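Local coordinates for protein BpsB (PgaB), Poly-beta-1,6-N-acetyl-D-glucosamine N-deacetylase (Bordetella bronchiseptica RB50, PDB 5BU6) that removes acetyl groups from the N-acetylglucosamine units of the biofilm polysaccharide poly-beta-1,6-N-acetyl-D-glucosamine, as a member of the metal-dependent family 4 carbohydrate esterases, at residues A[71-74]-A[75-79]; A[106-110]-A[111-115]; A[194-197]-A[198-202]. The protein carries 5 engineered substitutions. All coordinates share one frame; numbering follows the deposited sequence.

In the fold
Three short local contacts follow one another along the chain, neither nested nor crossed, each confined to one continuous stretch of at most ten residues. Interaction 1 bends the proline-rich loop after helix 60-67 into strand 77-83. Interaction 2 comes where the neighbouring strand of the parallel sheet, 104-108, runs into helix 110-113; its centre is about 29 Å from that of interaction 1, on the opposite side of the chain's centre. Interaction 3 is a run of turns in helix 189-211, its nearest atoms about 5 Å from interaction 2. H156 joins these two: T110 and S111 bond it from 106-115, D199 from 194-202, within a loop flanked by the nickel ligands H154 and H159.

Interaction 1: residues A[71-74]-A[75-79]; sequences RPLP and PRPIL
P75 follows directly on P74 at the bend of a proline-rich turn that feeds strand 77-83, a strand of the parallel sheet in this polysaccharide deacetylase domain. The trans peptide that joins the two rings brings CB of P74 to 3.5 Å from CD of P75. The carbonyl oxygen of P75 accepts a hydrogen bond from ND2 of N56.

At R76 the backbone adopts left-handed helical angles (phi 43°, psi 55°), which swings the chain round so that the next proline comes back over the residues before the bend. The R76 side chain leaves the backbone away from 71-74. One face of its guanidinium group is met near the rim by CB of P75, 3.9 Å above the plane, while NE bonds to the carbonyl of G54.

P77 comes back against L73. Its ring lies against the leucine, the two side chains crossing at about a right angle, with CB of L73 4.0 Å from CB of P77. L73 holds CG beside its own backbone N (chi1 -60°), and beyond that branch point CD1 comes to 3.9 Å from CG of P77.

I78 and L79 then carry the strand on into the sheet, beside strand 14-20. Back at the bend, the carbonyl oxygen of P74 faces the ring of P77, 3.4 Å from its CD and 3.5 Å from its CG.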
ATOM      1  N   ARG A  71      -4.297 -22.013 -11.371  1.00 41.82           N
ATOM      2  CA  ARG A  71      -4.326 -22.643 -10.055  1.00 41.13           C
ATOM      3  C   ARG A  71      -5.332 -21.918  -9.182  1.00 39.71           C
ATOM      4  O   ARG A  71      -5.184 -20.728  -8.957  1.00 40.97           O
ATOM      5  CB  ARG A  71      -2.946 -22.581  -9.371  1.00 43.20           C
ATOM      6  CG  ARG A  71      -1.970 -23.653  -9.798  1.00 61.16           C
ATOM      7  CD  ARG A  71      -0.662 -23.492  -9.046  1.00 68.47           C
ATOM      8  NE  ARG A  71       0.292 -24.544  -9.379  1.00 82.63           N
ATOM      9  CZ  ARG A  71       1.392 -24.802  -8.679  1.00 89.83           C
ATOM     10  NH1 ARG A  71       2.203 -25.781  -9.051  1.00 97.11           N
ATOM     11  NH2 ARG A  71       1.677 -24.079  -7.601  1.00 86.89           N
ATOM     12  N   PRO A  72      -6.359 -22.624  -8.691  1.00 40.69           N
ATOM     13  CA  PRO A  72      -7.298 -21.994  -7.761  1.00 39.63           C
ATOM     14  C   PRO A  72      -6.658 -21.620  -6.410  1.00 43.15           C
ATOM     15  O   PRO A  72      -5.676 -22.235  -5.983  1.00 39.05           O
ATOM     16  CB  PRO A  72      -8.377 -23.066  -7.571  1.00 42.25           C
ATOM     17  CG  PRO A  72      -7.750 -24.330  -8.054  1.00 56.83           C
ATOM     18  CD  PRO A  72      -6.839 -23.936  -9.152  1.00 49.92           C
ATOM     19  N   LEU A  73      -7.225 -20.609  -5.764  1.00 36.44           N
ATOM     20  CA  LEU A  73      -6.840 -20.229  -4.404  1.00 43.04           C
ATOM     21  C   LEU A  73      -7.211 -21.317  -3.400  1.00 38.45           C
ATOM     22  O   LEU A  73      -8.175 -22.033  -3.621  1.00 37.96           O
ATOM     23  CB  LEU A  73      -7.528 -18.922  -4.019  1.00 42.37           C
ATOM     24  CG  LEU A  73      -7.198 -17.714  -4.904  1.00 40.82           C
ATOM     25  CD1 LEU A  73      -7.840 -16.433  -4.382  1.00 38.59           C
ATOM     26  CD2 LEU A  73      -5.689 -17.565  -5.011  1.00 31.86           C
ATOM     27  N   PRO A  74      -6.471 -21.423  -2.277  1.00 36.97           N
ATOM     28  CA  PRO A  74      -6.941 -22.334  -1.219  1.00 43.56           C
ATOM     29  C   PRO A  74      -8.196 -21.777  -0.548  1.00 46.00           C
ATOM     30  O   PRO A  74      -8.526 -20.605  -0.782  1.00 44.27           O
ATOM     31  CB  PRO A  74      -5.769 -22.361  -0.242  1.00 37.79           C
ATOM     32  CG  PRO A  74      -5.175 -20.980  -0.375  1.00 35.02           C
ATOM     33  CD  PRO A  74      -5.286 -20.655  -1.853  1.00 35.02           C
ATOM     34  N   PRO A  75      -8.879 -22.580   0.284  1.00 47.39           N
ATOM     35  CA  PRO A  75     -10.034 -22.059   1.025  1.00 47.10           C
ATOM     36  C   PRO A  75      -9.670 -20.906   1.969  1.00 42.77           C
ATOM     37  O   PRO A  75      -8.521 -20.809   2.413  1.00 43.50           O
ATOM     38  CB  PRO A  75     -10.534 -23.279   1.816  1.00 57.76           C
ATOM     39  CG  PRO A  75      -9.450 -24.277   1.753  1.00 58.57           C
ATOM     40  CD  PRO A  75      -8.706 -24.028   0.488  1.00 53.42           C
ATOM     41  N   ARG A  76     -10.650 -20.046   2.245  1.00 40.12           N
ATOM     42  CA  ARG A  76     -10.470 -18.854   3.086  1.00 37.26           C
ATOM     43  C   ARG A  76      -9.180 -18.100   2.793  1.00 33.58           C
ATOM     44  O   ARG A  76      -8.377 -17.856   3.706  1.00 40.78           O
ATOM     45  CB  ARG A  76     -10.507 -19.249   4.568  1.00 41.56           C
ATOM     46  CG  ARG A  76     -11.870 -19.801   5.017  1.00 54.68           C
ATOM     47  CD  ARG A  76     -11.747 -20.607   6.307  1.00 71.67           C
ATOM     48  NE  ARG A  76     -10.783 -21.700   6.173  1.00 84.49           N
ATOM     49  CZ  ARG A  76     -11.100 -22.958   5.870  1.00 84.68           C
ATOM     50  NH1 ARG A  76     -12.366 -23.306   5.674  1.00 85.50           N
ATOM     51  NH2 ARG A  76     -10.146 -23.875   5.767  1.00 82.44           N
ATOM     52  N   PRO A  77      -8.971 -17.711   1.518  1.00 36.40           N
ATOM     53  CA  PRO A  77      -7.698 -17.100   1.139  1.00 37.79           C
ATOM     54  C   PRO A  77      -7.641 -15.660   1.596  1.00 39.53           C
ATOM     55  O   PRO A  77      -8.644 -14.937   1.500  1.00 39.07           O
ATOM     56  CB  PRO A  77      -7.708 -17.187  -0.401  1.00 33.51           C
ATOM     57  CG  PRO A  77      -9.108 -17.107  -0.747  1.00 39.63           C
ATOM     58  CD  PRO A  77      -9.911 -17.735   0.383  1.00 38.84           C
ATOM     59  N   ILE A  78      -6.485 -15.246   2.097  1.00 30.90           N
ATOM     60  CA  ILE A  78      -6.324 -13.859   2.512  1.00 30.78           C
ATOM     61  C   ILE A  78      -4.964 -13.317   2.074  1.00 29.97           C
ATOM     62  O   ILE A  78      -3.971 -14.028   2.100  1.00 31.60           O
ATOM     63  CB  ILE A  78      -6.511 -13.718   4.056  1.00 37.36           C
ATOM     64  CG1 ILE A  78      -6.496 -12.252   4.470  1.00 37.71           C
ATOM     65  CG2 ILE A  78      -5.479 -14.522   4.826  1.00 31.60           C
ATOM     66  CD1 ILE A  78      -7.237 -11.996   5.772  1.00 44.83           C
ATOM     67  N   LEU A  79      -4.946 -12.060   1.634  1.00 27.27           N
ATOM     68  CA  LEU A  79      -3.728 -11.358   1.256  1.00 29.97           C
ATOM     69  C   LEU A  79      -3.363 -10.395   2.394  1.00 32.67           C
ATOM     70  O   LEU A  79      -4.182  -9.556   2.783  1.00 33.30           O
ATOM     71  CB  LEU A  79      -3.918 -10.584  -0.048  1.00 33.52           C
ATOM     72  CG  LEU A  79      -2.693  -9.846  -0.613  1.00 32.81           C
ATOM     73  CD1 LEU A  79      -1.667 -10.871  -1.072  1.00 35.48           C
ATOM     74  CD2 LEU A  79      -3.122  -8.962  -1.775  1.00 31.29           C
TER

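Interaction 2: residues A[106-110]-A[111-115]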
ATOM      1  N   VAL A 106       4.494  -5.775   0.537  1.00 27.36           N
ATOM      2  CA  VAL A 106       5.047  -4.604   1.217  1.00 33.26           C
ATOM      3  C   VAL A 106       5.032  -3.441   0.222  1.00 33.26           C
ATOM      4  O   VAL A 106       5.601  -3.553  -0.851  1.00 30.90           O
ATOM      5  CB  VAL A 106       6.484  -4.854   1.719  1.00 32.02           C
ATOM      6  CG1 VAL A 106       7.093  -3.556   2.284  1.00 37.97           C
ATOM      7  CG2 VAL A 106       6.506  -5.976   2.761  1.00 31.57           C
ATOM      8  N   ALA A 107       4.361  -2.350   0.562  1.00 31.57           N
ATOM      9  CA  ALA A 107       4.205  -1.233  -0.368  1.00 31.74           C
ATOM     10  C   ALA A 107       5.081  -0.077   0.116  1.00 32.06           C
ATOM     11  O   ALA A 107       4.988   0.346   1.283  1.00 31.67           O
ATOM     12  CB  ALA A 107       2.741  -0.812  -0.479  1.00 34.27           C
ATOM     13  N   VAL A 108       5.937   0.393  -0.785  1.00 32.51           N
ATOM     14  CA  VAL A 108       7.017   1.329  -0.488  1.00 32.29           C
ATOM     15  C   VAL A 108       6.676   2.744  -0.939  1.00 30.75           C
ATOM     16  O   VAL A 108       6.306   2.919  -2.080  1.00 27.72           O
ATOM     17  CB  VAL A 108       8.305   0.866  -1.216  1.00 39.96           C
ATOM     18  CG1 VAL A 108       9.417   1.878  -1.091  1.00 35.01           C
ATOM     19  CG2 VAL A 108       8.722  -0.518  -0.714  1.00 50.70           C
ATOM     20  N   VAL A 109       6.779   3.749  -0.066  1.00 33.79           N
ATOM     21  CA  VAL A 109       6.688   5.140  -0.525  1.00 30.10           C
ATOM     22  C   VAL A 109       8.102   5.546  -0.915  1.00 31.81           C
ATOM     23  O   VAL A 109       8.958   5.724  -0.050  1.00 30.16           O
ATOM     24  CB  VAL A 109       6.159   6.105   0.541  1.00 30.79           C
ATOM     25  CG1 VAL A 109       6.041   7.506  -0.048  1.00 29.29           C
ATOM     26  CG2 VAL A 109       4.806   5.625   1.095  1.00 28.79           C
ATOM     27  N   THR A 110       8.384   5.650  -2.202  1.00 28.51           N
ATOM     28  CA  THR A 110       9.792   5.651  -2.587  1.00 31.25           C
ATOM     29  C   THR A 110      10.488   6.986  -2.288  1.00 32.40           C
ATOM     30  O   THR A 110      11.701   7.026  -2.166  1.00 37.45           O
ATOM     31  CB  THR A 110       9.981   5.255  -4.069  1.00 30.35           C
ATOM     32  OG1 THR A 110       9.224   6.116  -4.921  1.00 31.62           O
ATOM     33  CG2 THR A 110       9.524   3.810  -4.284  1.00 29.01           C
ATOM     34  N   SER A 111       9.747   8.074  -2.138  1.00 28.15           N
ATOM     35  CA  SER A 111      10.423   9.316  -1.774  1.00 32.46           C
ATOM     36  C   SER A 111      10.883   9.282  -0.302  1.00 36.26           C
ATOM     37  O   SER A 111      11.732  10.077   0.101  1.00 36.67           O
ATOM     38  CB  SER A 111       9.539  10.550  -2.029  1.00 34.98           C
ATOM     39  OG  SER A 111       8.496  10.631  -1.079  1.00 37.44           O
ATOM     40  N   TRP A 112      10.325   8.361   0.481  1.00 31.76           N
ATOM     41  CA  TRP A 112      10.715   8.169   1.870  1.00 34.39           C
ATOM     42  C   TRP A 112      11.909   7.230   1.970  1.00 33.15           C
ATOM     43  O   TRP A 112      12.922   7.553   2.560  1.00 32.87           O
ATOM     44  CB  TRP A 112       9.536   7.594   2.676  1.00 32.85           C
ATOM     45  CG  TRP A 112       8.363   8.503   2.803  1.00 32.15           C
ATOM     46  CD1 TRP A 112       8.263   9.777   2.362  1.00 32.53           C
ATOM     47  CD2 TRP A 112       7.098   8.192   3.420  1.00 29.04           C
ATOM     48  NE1 TRP A 112       7.024  10.289   2.657  1.00 32.77           N
ATOM     49  CE2 TRP A 112       6.293   9.342   3.317  1.00 35.39           C
ATOM     50  CE3 TRP A 112       6.581   7.060   4.036  1.00 30.99           C
ATOM     51  CZ2 TRP A 112       4.993   9.397   3.810  1.00 41.76           C
ATOM     52  CZ3 TRP A 112       5.273   7.117   4.547  1.00 32.68           C
ATOM     53  CH2 TRP A 112       4.504   8.278   4.420  1.00 33.12           C
ATOM     54  N   THR A 113      11.749   6.041   1.402  1.00 29.38           N
ATOM     55  CA  THR A 113      12.810   5.048   1.316  1.00 34.28           C
ATOM     56  C   THR A 113      14.037   5.611   0.600  1.00 34.81           C
ATOM     57  O   THR A 113      15.173   5.370   1.007  1.00 36.61           O
ATOM     58  CB  THR A 113      12.289   3.784   0.588  1.00 34.05           C
ATOM     59  OG1 THR A 113      11.155   3.290   1.313  1.00 37.93           O
ATOM     60  CG2 THR A 113      13.379   2.668   0.486  1.00 28.14           C
ATOM     61  N   ASP A 114      13.809   6.383  -0.454  1.00 34.01           N
ATOM     62  CA  ASP A 114      14.919   6.912  -1.240  1.00 31.73           C
ATOM     63  C   ASP A 114      15.300   8.353  -0.884  1.00 33.36           C
ATOM     64  O   ASP A 114      15.891   9.046  -1.692  1.00 31.94           O
ATOM     65  CB  ASP A 114      14.591   6.857  -2.729  1.00 36.02           C
ATOM     66  CG  ASP A 114      15.821   6.892  -3.580  1.00 39.10           C
ATOM     67  OD1 ASP A 114      16.701   6.037  -3.347  1.00 41.18           O
ATOM     68  OD2 ASP A 114      15.907   7.787  -4.445  1.00 39.21           O
ATOM     69  N   ALA A 115      14.926   8.826   0.300  1.00 30.25           N
ATOM     70  CA  ALA A 115      15.276  10.197   0.654  1.00 32.90           C
ATOM     71  C   ALA A 115      16.790  10.377   0.691  1.00 31.42           C
ATOM     72  O   ALA A 115      17.526   9.448   1.032  1.00 36.08           O
ATOM     73  CB  ALA A 115      14.651  10.585   2.010  1.00 34.75           C
TER
HETATM   74  O   HOH W   1       8.339   3.446   2.292  1.00 31.04           O
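The carbonyl oxygen of V109 accepts two backbone bonds from the turn that follows it. T113 N reaches it at 3.2 Å, nearly straight (168° at the hydrogen), whereas W112 N, at 3.0 Å, comes from above the carbonyl plane. One residue on, T110 O takes D114 N at 2.8 Å. A water bridges V109 N and T113 OG1.

V109 is thus the N-cap of the short helix 110-113, at the C-terminal end of strand 104-108 in the deacetylase fold. It touches the nickel ligands H154 and H159, and the ring of W112 meets that of H159. T110 OG1 and S111 OG both bond to H156, and the side chain of D114, about 4 Å from a bound nickel ion, bonds NE1 of W137 through OD1.

CG1 of V109, anti to the backbone N (chi1 -177°), sits over one face of the W112 indole, a CH-pi contact 3.7 Å from the five-membered ring centroid and 9° off its normal. CG2 lies over the CE3-CZ3 rim of the six-membered ring, 3.7 Å from CE3 of W112. On the strand side, V108 and T113 cross at about a right angle, CG1 of V108 3.3 Å from OG1 of T113.

Interaction 3: residues A[194-197]-A[198-202]; sequences ARVR and QDLKT
A194 and Q198, R195 and D199, V196 and L200, R197 and K201 are paired four residues apart along helix 189-211, a contact of regular alpha-helical turns in the deacetylase domain. Each first member accepts the N-H of the second. The bond from Q198 N to A194 O is 2.9 Å long and nearly straight (171° at the hydrogen); that from D199 N to R195 O is 3.0 Å. L200 N to V196 O and K201 N to R197 O continue the series.

T202 adds a side-chain bond to the pattern. Its hydroxyl donates back to the carbonyl oxygen of Q198, OG1 to O 2.8 Å, and since T202 N approaches the same oxygen from the opposite face of the carbonyl plane, that acceptor is gripped from both sides. The threonine reaches it because OG1 folds beside its own backbone N (chi1 -59°).

Side chains meet less closely than backbones here. CG1 of V196 comes to 4.2 Å from CD1 of L200, a loose apolar contact on the buried flank, and CG of L200 rests 3.4 Å from the carbonyl oxygen of V196.

The polar ends look elsewhere. D199 receives the backbone N-H groups of H156 and N157 on its two carboxylate oxygens, tying that loop, which lies between the nickel ligands H154 and H159, to the helix through two bonds. R195 forms a salt bridge with E187. On the side of helix 227-235, V196 and R197 pack on V232, L200 on A233, and NE of R197 is paired with E235 at that helix's end.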
ATOM      1  N   ALA A 194      -0.101  14.146 -15.786  1.00 45.06           N
ATOM      2  CA  ALA A 194       1.362  14.116 -15.890  1.00 48.56           C
ATOM      3  C   ALA A 194       2.034  13.950 -14.522  1.00 50.58           C
ATOM      4  O   ALA A 194       2.960  13.145 -14.366  1.00 41.42           O
ATOM      5  CB  ALA A 194       1.865  15.369 -16.572  1.00 51.25           C
ATOM      6  N   ARG A 195       1.572  14.708 -13.529  1.00 46.39           N
ATOM      7  CA  ARG A 195       2.149  14.606 -12.192  1.00 40.37           C
ATOM      8  C   ARG A 195       1.967  13.199 -11.630  1.00 37.74           C
ATOM      9  O   ARG A 195       2.933  12.584 -11.162  1.00 39.94           O
ATOM     10  CB  ARG A 195       1.534  15.656 -11.254  1.00 48.65           C
ATOM     11  CG  ARG A 195       2.038  15.610  -9.807  1.00 47.91           C
ATOM     12  CD  ARG A 195       1.549  16.829  -8.994  1.00 51.23           C
ATOM     13  NE  ARG A 195       0.085  16.925  -8.940  1.00 46.66           N
ATOM     14  CZ  ARG A 195      -0.680  16.211  -8.118  1.00 46.18           C
ATOM     15  NH1 ARG A 195      -0.127  15.358  -7.269  1.00 38.56           N
ATOM     16  NH2 ARG A 195      -1.997  16.354  -8.134  1.00 49.70           N
ATOM     17  N   VAL A 196       0.747  12.668 -11.680  1.00 40.15           N
ATOM     18  CA  VAL A 196       0.516  11.329 -11.148  1.00 39.55           C
ATOM     19  C   VAL A 196       1.282  10.266 -11.946  1.00 35.95           C
ATOM     20  O   VAL A 196       1.857   9.348 -11.359  1.00 38.86           O
ATOM     21  CB  VAL A 196      -0.975  10.965 -11.134  1.00 39.80           C
ATOM     22  CG1 VAL A 196      -1.161   9.540 -10.688  1.00 39.89           C
ATOM     23  CG2 VAL A 196      -1.750  11.929 -10.229  1.00 34.96           C
ATOM     24  N   ARG A 197       1.301  10.386 -13.275  1.00 37.65           N
ATOM     25  CA  ARG A 197       2.065   9.431 -14.090  1.00 37.09           C
ATOM     26  C   ARG A 197       3.551   9.386 -13.752  1.00 39.72           C
ATOM     27  O   ARG A 197       4.109   8.315 -13.541  1.00 37.05           O
ATOM     28  CB  ARG A 197       1.922   9.739 -15.580  1.00 40.36           C
ATOM     29  CG  ARG A 197       2.280   8.544 -16.451  1.00 44.92           C
ATOM     30  CD  ARG A 197       2.215   8.897 -17.926  1.00 48.85           C
ATOM     31  NE  ARG A 197       0.857   9.171 -18.384  1.00 49.64           N
ATOM     32  CZ  ARG A 197       0.369  10.387 -18.606  1.00 52.94           C
ATOM     33  NH1 ARG A 197       1.128  11.453 -18.404  1.00 58.35           N
ATOM     34  NH2 ARG A 197      -0.881  10.540 -19.034  1.00 49.09           N
ATOM     35  N   GLN A 198       4.184  10.554 -13.715  1.00 36.89           N
ATOM     36  CA  GLN A 198       5.599  10.645 -13.387  1.00 43.90           C
ATOM     37  C   GLN A 198       5.878  10.083 -12.002  1.00 42.03           C
ATOM     38  O   GLN A 198       6.873   9.392 -11.805  1.00 41.36           O
ATOM     39  CB  GLN A 198       6.077  12.098 -13.476  1.00 50.53           C
ATOM     40  CG  GLN A 198       7.561  12.293 -13.209  1.00 60.93           C
ATOM     41  CD  GLN A 198       8.437  11.915 -14.393  1.00 77.47           C
ATOM     42  OE1 GLN A 198       8.599  10.736 -14.714  1.00 83.31           O
ATOM     43  NE2 GLN A 198       9.014  12.920 -15.044  1.00 84.96           N
ATOM     44  N   ASP A 199       4.986  10.358 -11.053  1.00 41.82           N
ATOM     45  CA  ASP A 199       5.112   9.794  -9.712  1.00 37.52           C
ATOM     46  C   ASP A 199       5.148   8.267  -9.736  1.00 40.91           C
ATOM     47  O   ASP A 199       6.050   7.660  -9.172  1.00 42.37           O
ATOM     48  CB  ASP A 199       3.962  10.258  -8.824  1.00 37.96           C
ATOM     49  CG  ASP A 199       4.166   9.873  -7.373  1.00 49.62           C
ATOM     50  OD1 ASP A 199       3.899   8.698  -7.030  1.00 45.75           O
ATOM     51  OD2 ASP A 199       4.600  10.741  -6.582  1.00 52.40           O
ATOM     52  N   LEU A 200       4.166   7.644 -10.385  1.00 33.82           N
ATOM     53  CA  LEU A 200       4.121   6.185 -10.401  1.00 30.24           C
ATOM     54  C   LEU A 200       5.329   5.611 -11.139  1.00 34.54           C
ATOM     55  O   LEU A 200       5.910   4.611 -10.703  1.00 38.36           O
ATOM     56  CB  LEU A 200       2.817   5.688 -11.045  1.00 33.51           C
ATOM     57  CG  LEU A 200       1.547   6.127 -10.313  1.00 41.32           C
ATOM     58  CD1 LEU A 200       0.290   5.555 -10.954  1.00 38.81           C
ATOM     59  CD2 LEU A 200       1.631   5.743  -8.851  1.00 39.94           C
ATOM     60  N   LYS A 201       5.686   6.230 -12.264  1.00 35.21           N
ATOM     61  CA  LYS A 201       6.822   5.780 -13.064  1.00 33.51           C
ATOM     62  C   LYS A 201       8.113   5.842 -12.243  1.00 35.47           C
ATOM     63  O   LYS A 201       8.912   4.906 -12.240  1.00 32.23           O
ATOM     64  CB  LYS A 201       6.975   6.634 -14.328  1.00 40.99           C
ATOM     65  CG  LYS A 201       7.977   6.079 -15.340  1.00 49.62           C
ATOM     66  CD  LYS A 201       8.466   7.153 -16.315  1.00 68.47           C
ATOM     67  CE  LYS A 201       7.323   7.969 -16.915  1.00 81.86           C
ATOM     68  NZ  LYS A 201       6.543   7.234 -17.956  1.00 89.94           N
ATOM     69  N   THR A 202       8.314   6.955 -11.551  1.00 34.08           N
ATOM     70  CA  THR A 202       9.468   7.094 -10.673  1.00 33.82           C
ATOM     71  C   THR A 202       9.527   6.006  -9.590  1.00 31.40           C
ATOM     72  O   THR A 202      10.590   5.413  -9.375  1.00 33.23           O
ATOM     73  CB  THR A 202       9.492   8.494 -10.021  1.00 36.49           C
ATOM     74  OG1 THR A 202       9.548   9.483 -11.051  1.00 38.31           O
ATOM     75  CG2 THR A 202      10.717   8.669  -9.116  1.00 37.46           C
TER